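Side-chain contacts in citrate lyase, subunit 1 (Methanosaeta concilii, PDB 6HXI), which probably catalyses the ATP- and coenzyme A-dependent cleavage of citrate into acetyl-CoA and oxaloacetate, in a complex with a succinyl-CoA ligase-like alpha subunit: residues Ile6-Tyr9 against Asp10-Leu14; Lys229-Glu233 against Leu234-Glu238; Trp187-Tyr190 against Ser191-Phe195. One frame throughout, in Å; residues are numbered along the deposited sequence.

Contact 1. Residues Ile6-Tyr9 against Asp10-Leu14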
ATOM      1  N   ILE C   6      38.884  44.919  29.400  1.00 51.92           N
ATOM      2  CA  ILE C   6      37.707  44.908  30.283  1.00 51.75           C
ATOM      3  C   ILE C   6      37.884  45.906  31.414  1.00 55.29           C
ATOM      4  O   ILE C   6      39.016  46.217  31.789  1.00 53.55           O
ATOM      5  CB  ILE C   6      37.298  43.477  30.780  1.00 52.48           C
ATOM      6  CG1 ILE C   6      38.452  42.750  31.515  1.00 50.26           C
ATOM      7  CG2 ILE C   6      36.769  42.630  29.620  1.00 52.29           C
ATOM      8  CD1 ILE C   6      37.987  41.609  32.400  1.00 49.88           C
ATOM      9  N   ARG C   7      36.771  46.409  31.956  1.00 54.26           N
ATOM     10  CA  ARG C   7      36.789  47.338  33.077  1.00 55.74           C
ATOM     11  C   ARG C   7      37.409  46.672  34.282  1.00 59.60           C
ATOM     12  O   ARG C   7      37.249  45.461  34.486  1.00 57.94           O
ATOM     13  CB  ARG C   7      35.379  47.835  33.443  1.00 55.87           C
ATOM     14  CG  ARG C   7      34.736  48.657  32.352  1.00 62.24           C
ATOM     15  CD  ARG C   7      33.613  49.538  32.851  1.00 60.41           C
ATOM     16  NE  ARG C   7      32.671  49.828  31.767  1.00 69.09           N
ATOM     17  CZ  ARG C   7      32.872  50.735  30.813  1.00 85.28           C
ATOM     18  NH1 ARG C   7      31.976  50.902  29.848  1.00 60.27           N
ATOM     19  NH2 ARG C   7      33.986  51.459  30.798  1.00 80.37           N
ATOM     20  N   GLU C   8      38.136  47.481  35.068  1.00 58.38           N
ATOM     21  CA  GLU C   8      38.768  47.107  36.337  1.00 57.84           C
ATOM     22  C   GLU C   8      37.682  46.467  37.225  1.00 61.41           C
ATOM     23  O   GLU C   8      37.948  45.460  37.872  1.00 59.75           O
ATOM     24  CB  GLU C   8      39.344  48.366  37.003  1.00 61.14           C
ATOM     25  CG  GLU C   8      40.354  48.107  38.107  1.00 74.78           C
ATOM     26  CD  GLU C   8      40.961  49.361  38.719  1.00103.38           C
ATOM     27  OE1 GLU C   8      41.178  50.354  37.985  1.00 96.83           O
ATOM     28  OE2 GLU C   8      41.243  49.337  39.938  1.00 98.69           O
ATOM     29  N   TYR C   9      36.447  47.029  37.193  1.00 59.45           N
ATOM     30  CA  TYR C   9      35.259  46.550  37.904  1.00 60.32           C
ATOM     31  C   TYR C   9      35.000  45.072  37.584  1.00 64.20           C
ATOM     32  O   TYR C   9      34.882  44.261  38.505  1.00 65.07           O
ATOM     33  CB  TYR C   9      34.033  47.425  37.548  1.00 63.41           C
ATOM     34  CG  TYR C   9      32.716  46.892  38.067  1.00 66.34           C
ATOM     35  CD1 TYR C   9      32.418  46.920  39.427  1.00 71.25           C
ATOM     36  CD2 TYR C   9      31.767  46.358  37.201  1.00 65.97           C
ATOM     37  CE1 TYR C   9      31.205  46.431  39.913  1.00 74.44           C
ATOM     38  CE2 TYR C   9      30.567  45.831  37.679  1.00 68.13           C
ATOM     39  CZ  TYR C   9      30.284  45.883  39.038  1.00 78.10           C
ATOM     40  OH  TYR C   9      29.097  45.394  39.537  1.00 77.85           O
ATOM     41  N   ASP C  10      34.992  44.728  36.285  1.00 58.40           N
ATOM     42  CA  ASP C  10      34.762  43.391  35.756  1.00 56.36           C
ATOM     43  C   ASP C  10      35.902  42.413  36.081  1.00 59.14           C
ATOM     44  O   ASP C  10      35.635  41.276  36.492  1.00 57.98           O
ATOM     45  CB  ASP C  10      34.502  43.473  34.245  1.00 57.67           C
ATOM     46  CG  ASP C  10      33.269  44.284  33.853  1.00 72.81           C
ATOM     47  OD1 ASP C  10      32.231  44.174  34.552  1.00 74.09           O
ATOM     48  OD2 ASP C  10      33.320  44.976  32.806  1.00 82.98           O
ATOM     49  N   ALA C  11      37.171  42.866  35.932  1.00 54.08           N
ATOM     50  CA  ALA C  11      38.370  42.063  36.201  1.00 51.45           C
ATOM     51  C   ALA C  11      38.478  41.681  37.699  1.00 56.17           C
ATOM     52  O   ALA C  11      38.723  40.517  38.029  1.00 53.42           O
ATOM     53  CB  ALA C  11      39.607  42.819  35.741  1.00 51.55           C
ATOM     54  N   LYS C  12      38.242  42.664  38.592  1.00 55.60           N
ATOM     55  CA  LYS C  12      38.261  42.498  40.047  1.00 56.20           C
ATOM     56  C   LYS C  12      37.097  41.626  40.512  1.00 60.94           C
ATOM     57  O   LYS C  12      37.273  40.839  41.441  1.00 62.21           O
ATOM     58  CB  LYS C  12      38.243  43.857  40.760  1.00 60.93           C
ATOM     59  CG  LYS C  12      39.591  44.553  40.735  1.00 72.01           C
ATOM     60  CD  LYS C  12      39.537  45.926  41.342  1.00 80.86           C
ATOM     61  CE  LYS C  12      40.936  46.391  41.640  1.00 92.04           C
ATOM     62  NZ  LYS C  12      40.955  47.754  42.214  1.00 98.08           N
ATOM     63  N   ASN C  13      35.921  41.754  39.859  1.00 57.37           N
ATOM     64  CA  ASN C  13      34.732  40.952  40.154  1.00 57.68           C
ATOM     65  C   ASN C  13      34.996  39.496  39.802  1.00 60.39           C
ATOM     66  O   ASN C  13      34.637  38.619  40.596  1.00 60.60           O
ATOM     67  CB  ASN C  13      33.500  41.471  39.423  1.00 57.20           C
ATOM     68  CG  ASN C  13      32.290  41.615  40.311  1.00 88.88           C
ATOM     69  OD1 ASN C  13      31.890  40.691  41.037  1.00 87.60           O
ATOM     70  ND2 ASN C  13      31.684  42.790  40.283  1.00 82.28           N
ATOM     71  N   LEU C  14      35.670  39.249  38.634  1.00 54.70           N
ATOM     72  CA  LEU C  14      36.083  37.911  38.182  1.00 52.97           C
ATOM     73  C   LEU C  14      37.068  37.333  39.211  1.00 58.02           C
ATOM     74  O   LEU C  14      36.900  36.197  39.655  1.00 58.58           O
ATOM     75  CB  LEU C  14      36.730  37.933  36.770  1.00 50.42           C
ATOM     76  CG  LEU C  14      35.788  38.057  35.556  1.00 54.75           C
ATOM     77  CD1 LEU C  14      36.559  38.339  34.265  1.00 51.03           C
ATOM     78  CD2 LEU C  14      34.951  36.819  35.388  1.00 59.44           C
TER

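Contact 2. Residues Lys229-Glu233 against Leu234-Glu238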
ATOM      1  N   LYS C 229      29.488  30.985  31.773  1.00 63.04           N
ATOM      2  CA  LYS C 229      29.183  31.165  33.192  1.00 63.29           C
ATOM      3  C   LYS C 229      30.120  32.173  33.880  1.00 65.72           C
ATOM      4  O   LYS C 229      29.641  32.990  34.670  1.00 66.22           O
ATOM      5  CB  LYS C 229      29.113  29.825  33.951  1.00 66.93           C
ATOM      6  CG  LYS C 229      30.300  28.895  33.761  1.00 93.49           C
ATOM      7  CD  LYS C 229      30.255  27.732  34.760  1.00111.76           C
ATOM      8  CE  LYS C 229      31.575  26.996  34.827  1.00127.26           C
ATOM      9  NZ  LYS C 229      31.690  26.162  36.053  1.00137.37           N
ATOM     10  N   ARG C 230      31.437  32.137  33.574  1.00 59.28           N
ATOM     11  CA  ARG C 230      32.383  33.056  34.207  1.00 57.12           C
ATOM     12  C   ARG C 230      32.228  34.498  33.701  1.00 59.78           C
ATOM     13  O   ARG C 230      32.305  35.419  34.507  1.00 61.33           O
ATOM     14  CB  ARG C 230      33.829  32.548  34.102  1.00 53.50           C
ATOM     15  CG  ARG C 230      34.073  31.291  34.930  1.00 59.86           C
ATOM     16  CD  ARG C 230      35.542  30.900  35.003  1.00 62.95           C
ATOM     17  NE  ARG C 230      35.778  29.799  35.942  1.00 62.36           N
ATOM     18  CZ  ARG C 230      36.963  29.483  36.456  1.00 72.73           C
ATOM     19  NH1 ARG C 230      38.045  30.185  36.136  1.00 55.96           N
ATOM     20  NH2 ARG C 230      37.075  28.476  37.309  1.00 56.93           N
ATOM     21  N   TRP C 231      31.938  34.694  32.407  1.00 54.19           N
ATOM     22  CA  TRP C 231      31.771  36.030  31.811  1.00 53.14           C
ATOM     23  C   TRP C 231      30.320  36.559  31.879  1.00 59.79           C
ATOM     24  O   TRP C 231      30.046  37.630  31.320  1.00 58.46           O
ATOM     25  CB  TRP C 231      32.226  36.038  30.333  1.00 50.10           C
ATOM     26  CG  TRP C 231      33.668  35.734  30.053  1.00 49.87           C
ATOM     27  CD1 TRP C 231      34.617  35.297  30.934  1.00 52.71           C
ATOM     28  CD2 TRP C 231      34.319  35.832  28.779  1.00 48.77           C
ATOM     29  NE1 TRP C 231      35.818  35.122  30.286  1.00 51.78           N
ATOM     30  CE2 TRP C 231      35.666  35.449  28.962  1.00 52.40           C
ATOM     31  CE3 TRP C 231      33.903  36.243  27.503  1.00 48.78           C
ATOM     32  CZ2 TRP C 231      36.588  35.430  27.911  1.00 51.00           C
ATOM     33  CZ3 TRP C 231      34.821  36.224  26.468  1.00 49.38           C
ATOM     34  CH2 TRP C 231      36.142  35.811  26.674  1.00 49.76           C
ATOM     35  N   SER C 232      29.406  35.810  32.547  1.00 59.32           N
ATOM     36  CA  SER C 232      27.969  36.114  32.659  1.00 61.07           C
ATOM     37  C   SER C 232      27.618  37.569  33.006  1.00 67.33           C
ATOM     38  O   SER C 232      26.738  38.157  32.368  1.00 65.06           O
ATOM     39  CB  SER C 232      27.295  35.172  33.650  1.00 66.90           C
ATOM     40  OG  SER C 232      27.837  35.337  34.948  1.00 81.06           O
ATOM     41  N   GLU C 233      28.320  38.137  34.001  1.00 68.34           N
ATOM     42  CA  GLU C 233      28.121  39.491  34.527  1.00 69.68           C
ATOM     43  C   GLU C 233      28.900  40.598  33.799  1.00 74.67           C
ATOM     44  O   GLU C 233      28.883  41.738  34.264  1.00 74.48           O
ATOM     45  CB  GLU C 233      28.442  39.519  36.039  1.00 72.00           C
ATOM     46  CG  GLU C 233      27.268  39.137  36.925  1.00 91.21           C
ATOM     47  CD  GLU C 233      27.304  37.737  37.507  1.00128.71           C
ATOM     48  OE1 GLU C 233      28.161  37.485  38.385  1.00133.57           O
ATOM     49  OE2 GLU C 233      26.437  36.912  37.134  1.00128.34           O
ATOM     50  N   LEU C 234      29.575  40.302  32.677  1.00 72.41           N
ATOM     51  CA  LEU C 234      30.328  41.377  32.016  1.00 72.60           C
ATOM     52  C   LEU C 234      29.989  41.588  30.531  1.00 75.24           C
ATOM     53  O   LEU C 234      29.489  40.687  29.847  1.00 74.84           O
ATOM     54  CB  LEU C 234      31.858  41.221  32.210  1.00 72.61           C
ATOM     55  CG  LEU C 234      32.615  40.238  31.304  1.00 76.69           C
ATOM     56  CD1 LEU C 234      33.398  40.978  30.243  1.00 76.25           C
ATOM     57  CD2 LEU C 234      33.575  39.408  32.109  1.00 79.74           C
ATOM     58  N   ALA C 235      30.311  42.798  30.057  1.00 70.77           N
ATOM     59  CA  ALA C 235      30.165  43.256  28.681  1.00 70.46           C
ATOM     60  C   ALA C 235      31.439  44.021  28.307  1.00 72.76           C
ATOM     61  O   ALA C 235      31.997  44.721  29.161  1.00 72.45           O
ATOM     62  CB  ALA C 235      28.944  44.160  28.556  1.00 71.32           C
ATOM     63  N   PHE C 236      31.927  43.853  27.060  1.00 67.96           N
ATOM     64  CA  PHE C 236      33.135  44.547  26.608  1.00 66.89           C
ATOM     65  C   PHE C 236      32.892  46.050  26.398  1.00 72.30           C
ATOM     66  O   PHE C 236      31.964  46.435  25.682  1.00 71.85           O
ATOM     67  CB  PHE C 236      33.758  43.890  25.356  1.00 67.36           C
ATOM     68  CG  PHE C 236      34.244  42.467  25.516  1.00 67.09           C
ATOM     69  CD1 PHE C 236      35.282  42.162  26.389  1.00 68.78           C
ATOM     70  CD2 PHE C 236      33.711  41.444  24.746  1.00 67.89           C
ATOM     71  CE1 PHE C 236      35.737  40.849  26.532  1.00 68.47           C
ATOM     72  CE2 PHE C 236      34.179  40.135  24.874  1.00 69.89           C
ATOM     73  CZ  PHE C 236      35.182  39.846  25.777  1.00 67.44           C
ATOM     74  N   PRO C 237      33.693  46.917  27.043  1.00 70.80           N
ATOM     75  CA  PRO C 237      33.486  48.360  26.867  1.00 71.78           C
ATOM     76  C   PRO C 237      34.118  48.903  25.586  1.00 78.52           C
ATOM     77  O   PRO C 237      35.033  48.289  25.037  1.00 78.12           O
ATOM     78  CB  PRO C 237      34.162  48.953  28.100  1.00 73.59           C
ATOM     79  CG  PRO C 237      35.260  48.000  28.431  1.00 77.62           C
ATOM     80  CD  PRO C 237      34.820  46.637  27.960  1.00 72.65           C
ATOM     81  N   GLU C 238      33.651  50.075  25.128  1.00 77.91           N
ATOM     82  CA  GLU C 238      34.239  50.736  23.960  1.00 79.07           C
ATOM     83  C   GLU C 238      35.505  51.472  24.437  1.00 85.17           C
ATOM     84  O   GLU C 238      35.539  51.884  25.604  1.00 85.02           O
ATOM     85  CB  GLU C 238      33.246  51.736  23.321  1.00 81.00           C
ATOM     86  CG  GLU C 238      32.066  51.094  22.600  1.00 93.35           C
ATOM     87  CD  GLU C 238      32.317  50.541  21.208  1.00119.28           C
ATOM     88  OE1 GLU C 238      31.725  51.077  20.242  1.00116.91           O
ATOM     89  OE2 GLU C 238      33.063  49.543  21.083  1.00115.62           O
TER

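Contact 3. Residues Trp187-Tyr190 against Ser191-Phe195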
ATOM      1  N   TRP C 187      47.673  32.345  37.682  1.00 53.24           N
ATOM      2  CA  TRP C 187      47.926  31.667  36.404  1.00 52.13           C
ATOM      3  C   TRP C 187      46.759  30.729  36.059  1.00 53.67           C
ATOM      4  O   TRP C 187      46.335  30.688  34.907  1.00 50.94           O
ATOM      5  CB  TRP C 187      49.245  30.877  36.406  1.00 51.73           C
ATOM      6  CG  TRP C 187      49.465  30.184  35.093  1.00 52.17           C
ATOM      7  CD1 TRP C 187      49.872  30.756  33.923  1.00 54.37           C
ATOM      8  CD2 TRP C 187      49.127  28.831  34.781  1.00 52.31           C
ATOM      9  NE1 TRP C 187      49.858  29.827  32.910  1.00 53.60           N
ATOM     10  CE2 TRP C 187      49.379  28.642  33.402  1.00 55.73           C
ATOM     11  CE3 TRP C 187      48.599  27.761  35.527  1.00 54.36           C
ATOM     12  CZ2 TRP C 187      49.186  27.408  32.768  1.00 55.35           C
ATOM     13  CZ3 TRP C 187      48.420  26.537  34.905  1.00 56.45           C
ATOM     14  CH2 TRP C 187      48.707  26.369  33.539  1.00 56.52           C
ATOM     15  N   ARG C 188      46.255  29.976  37.055  1.00 49.99           N
ATOM     16  CA  ARG C 188      45.142  29.040  36.879  1.00 48.91           C
ATOM     17  C   ARG C 188      43.893  29.825  36.498  1.00 49.65           C
ATOM     18  O   ARG C 188      43.178  29.440  35.577  1.00 49.70           O
ATOM     19  CB  ARG C 188      44.928  28.216  38.163  1.00 49.78           C
ATOM     20  CG  ARG C 188      46.105  27.321  38.524  1.00 48.46           C
ATOM     21  CD  ARG C 188      45.681  26.269  39.536  1.00 56.12           C
ATOM     22  NE  ARG C 188      46.813  25.722  40.289  1.00 60.35           N
ATOM     23  CZ  ARG C 188      47.577  24.707  39.888  1.00 73.74           C
ATOM     24  NH1 ARG C 188      47.371  24.132  38.706  1.00 62.49           N
ATOM     25  NH2 ARG C 188      48.574  24.281  40.649  1.00 64.25           N
ATOM     26  N   PHE C 189      43.692  30.970  37.154  1.00 45.81           N
ATOM     27  CA  PHE C 189      42.615  31.903  36.884  1.00 46.01           C
ATOM     28  C   PHE C 189      42.745  32.462  35.454  1.00 46.74           C
ATOM     29  O   PHE C 189      41.763  32.508  34.730  1.00 44.32           O
ATOM     30  CB  PHE C 189      42.635  33.017  37.947  1.00 49.29           C
ATOM     31  CG  PHE C 189      41.729  34.202  37.709  1.00 51.47           C
ATOM     32  CD1 PHE C 189      40.357  34.098  37.909  1.00 54.93           C
ATOM     33  CD2 PHE C 189      42.255  35.435  37.325  1.00 53.71           C
ATOM     34  CE1 PHE C 189      39.519  35.193  37.693  1.00 56.54           C
ATOM     35  CE2 PHE C 189      41.415  36.531  37.108  1.00 57.60           C
ATOM     36  CZ  PHE C 189      40.048  36.402  37.294  1.00 55.91           C
ATOM     37  N   TYR C 190      43.960  32.830  35.045  1.00 45.52           N
ATOM     38  CA  TYR C 190      44.283  33.361  33.707  1.00 45.21           C
ATOM     39  C   TYR C 190      43.948  32.299  32.629  1.00 49.35           C
ATOM     40  O   TYR C 190      43.256  32.592  31.644  1.00 48.32           O
ATOM     41  CB  TYR C 190      45.783  33.734  33.689  1.00 45.68           C
ATOM     42  CG  TYR C 190      46.336  34.187  32.352  1.00 47.41           C
ATOM     43  CD1 TYR C 190      46.334  35.530  31.995  1.00 48.82           C
ATOM     44  CD2 TYR C 190      46.952  33.284  31.487  1.00 47.95           C
ATOM     45  CE1 TYR C 190      46.865  35.955  30.776  1.00 48.15           C
ATOM     46  CE2 TYR C 190      47.507  33.701  30.281  1.00 47.71           C
ATOM     47  CZ  TYR C 190      47.453  35.038  29.928  1.00 51.52           C
ATOM     48  OH  TYR C 190      47.983  35.458  28.735  1.00 55.21           O
ATOM     49  N   SER C 191      44.417  31.066  32.871  1.00 47.32           N
ATOM     50  CA  SER C 191      44.296  29.892  32.015  1.00 47.60           C
ATOM     51  C   SER C 191      42.888  29.353  31.841  1.00 53.66           C
ATOM     52  O   SER C 191      42.549  28.902  30.750  1.00 53.78           O
ATOM     53  CB  SER C 191      45.207  28.783  32.525  1.00 51.33           C
ATOM     54  OG  SER C 191      46.474  28.923  31.907  1.00 67.02           O
ATOM     55  N   ASP C 192      42.090  29.338  32.913  1.00 52.00           N
ATOM     56  CA  ASP C 192      40.737  28.796  32.867  1.00 52.69           C
ATOM     57  C   ASP C 192      39.657  29.815  32.527  1.00 53.50           C
ATOM     58  O   ASP C 192      38.571  29.399  32.093  1.00 53.39           O
ATOM     59  CB  ASP C 192      40.399  28.072  34.181  1.00 57.66           C
ATOM     60  CG  ASP C 192      41.320  26.921  34.573  1.00 69.30           C
ATOM     61  OD1 ASP C 192      41.994  26.360  33.674  1.00 71.65           O
ATOM     62  OD2 ASP C 192      41.336  26.559  35.774  1.00 70.90           O
ATOM     63  N   THR C 193      39.944  31.134  32.688  1.00 46.76           N
ATOM     64  CA  THR C 193      38.956  32.190  32.441  1.00 46.08           C
ATOM     65  C   THR C 193      39.164  32.930  31.082  1.00 47.90           C
ATOM     66  O   THR C 193      38.447  33.894  30.799  1.00 48.96           O
ATOM     67  CB  THR C 193      38.875  33.133  33.649  1.00 50.66           C
ATOM     68  OG1 THR C 193      39.089  32.357  34.821  1.00 52.22           O
ATOM     69  CG2 THR C 193      37.515  33.822  33.783  1.00 48.79           C
ATOM     70  N   GLY C 194      40.068  32.434  30.241  1.00 41.60           N
ATOM     71  CA  GLY C 194      40.275  32.956  28.892  1.00 40.37           C
ATOM     72  C   GLY C 194      40.848  34.350  28.754  1.00 44.10           C
ATOM     73  O   GLY C 194      40.461  35.100  27.857  1.00 41.87           O
ATOM     74  N   PHE C 195      41.797  34.685  29.631  1.00 42.70           N
ATOM     75  CA  PHE C 195      42.482  35.966  29.614  1.00 43.70           C
ATOM     76  C   PHE C 195      43.588  35.935  28.594  1.00 48.07           C
ATOM     77  O   PHE C 195      44.170  34.881  28.342  1.00 48.43           O
ATOM     78  CB  PHE C 195      43.082  36.288  30.996  1.00 46.07           C
ATOM     79  CG  PHE C 195      42.098  36.805  32.013  1.00 48.58           C
ATOM     80  CD1 PHE C 195      41.375  35.927  32.813  1.00 52.55           C
ATOM     81  CD2 PHE C 195      41.896  38.167  32.173  1.00 52.07           C
ATOM     82  CE1 PHE C 195      40.461  36.406  33.752  1.00 55.38           C
ATOM     83  CE2 PHE C 195      40.971  38.644  33.098  1.00 57.06           C
ATOM     84  CZ  PHE C 195      40.264  37.758  33.887  1.00 55.84           C
TER
HETATM   85  O   HOH W   1      44.954  32.031  28.698  1.00 58.17           O

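Contact 1. Residues Ile6-Tyr9 against Asp10-Leu14
Glu8 and Lys12, one turn apart at the start of helix 8-18 in the ATP-grasp region, form an i to i+4 salt bridge with Glu8 OE2 2.8 Å from Lys12 NZ. The two extended chains run alongside each other, and OE2 offers its anti lone pair, turned away from the other oxygen. Lys59 also meets OE2, while Lys12 NZ reaches Glu109 and the carbonyl of Leu213, so the buried pair is part of a larger charge network. A methionine in place of Lys12 would probably cost Glu109 this lysine partner and Leu213 O its NZ donor, and leave Lys59 as the cation at Glu8 OE2.

In the backbone, Ala11 N donates to Arg7 O (3.0 Å) and Lys12 N to Glu8 O (2.9 Å). Arg7 is the N-cap, and the first amides, of Glu8 and Tyr9, are held by the carboxylate of Asp61.

One residue further on, with Tyr9 CG anti to the backbone N (chi1 171°), Asn13 ND2 lies over one face of the Tyr9 ring, 3.6 Å from Tyr9 CZ, with the amide plane almost perpendicular to the ring.

Ile6 makes the apolar contact, its CD1 3.9 Å from Ala11 CB and 4.0 Å from Leu14 CD1.

Contact 2. Residues Lys229-Glu233 against Leu234-Glu238
Leu234 N donates to Trp231 O at 3.0 Å, the bond that closes a type I beta turn from Trp231 to Leu234. Its N-H points well at the oxygen (164°), yet the donor stands above the carbonyl plane and does not follow a lone pair. The same turn folds Leu234 back on Trp231: CG of Leu234 sits between its backbone N and carbonyl carbon (chi1 81°), which brings Leu234 CD2 to 3.8 Å from Trp231 CA and 4.0 Å from Trp231 CB.

Beyond the turn, Phe236 points an edge toward the face of the six-membered ring of Trp231 in an offset edge-to-face pair, with the ring planes at 80° and the centroids 5.7 Å apart. The touching atoms are Phe236 CZ and Trp231 CZ3, 3.7 Å from each other. Trp231 NE1 is satisfied by the carbonyl of Thr193, which, with the Phe236 contact, would limit how far the indole can turn.

The turn lies in the loop between strand 209-220 and helix 246-256. Leu219 of that strand touches Trp231, Leu234 and Phe236, Ile6 of strand 3-6 meets Leu234 and Phe236, and Asp10 and Leu14 of helix 8-18 pack on Leu234.

Contact 3. Residues Trp187-Tyr190 against Ser191-Phe195
Phe189 O is gripped twice by Thr193 where helix 173-192 ends. Thr193 OG1 donates along a lone pair in the carbonyl plane at 2.7 Å from Phe189 O, while Thr193 N, 3.1 Å from the same oxygen, comes in on a bent N-H (136°), tilted from that plane. OG1 lies beside its own backbone N, letting hydroxyl and amide converge; it also accepts from Arg230 NH1, so both roles of the hydroxyl are used.

The next carbonyl is satisfied by a longer reach. Phe195 N donates to Tyr190 O at 3.2 Å, a bond spanning five residues, after Gly194 has turned the chain with a positive phi of 67°. A water lies 3.0 Å from Phe195 O and may also reach Tyr190 O weakly. Earlier, Ser191 N and Asp192 N keep helical bonds to Trp187 O and Arg188 O.

Ser191 OG lies over the indole face of Trp187, 3.2 Å from Trp187 CZ2, and Ser191 CB makes a CH-pi contact with the six-membered ring; Ser191 also touches Arg119 of the alpha-subunit chain. Other polar ends find partners in other parts of the chain: Trp187 NE1 in Asp129, Arg188 NH1 in Asp160, Tyr190 OH in Ser124. Phe195 O rests over one face of the Tyr190 ring, and the Phe189 and Phe195 rings meet obliquely at 42°, with Phe189 CE2 3.5 Å from Phe195 CE1.

Leu14, Leu15 and Tyr18 of helix 8-18 touch Phe189, and strand 128-134 meets Trp187, Tyr190 and Ser191, while Phe195 lies on Ala217 and Leu219 of strand 209-220.

Overall arrangement
Read from the N terminus, contact 1 comes first, contact 3 next and contact 2 last; the three stand in series, without nesting or crossing. Each is local: contact 1 starts helix 8-18, contact 3 ends helix 173-192 and leads into strand 195-206, and contact 2 folds the loop that leaves strand 209-220. No long loop is closed by any one of them; the joining is done between them. Leu14 of contact 1 packs on residues of both others, and Arg230 and Trp231 of contact 2 meet the helix end of contact 3. Together they bring two helices and the departing loop against the six-stranded antiparallel sheet.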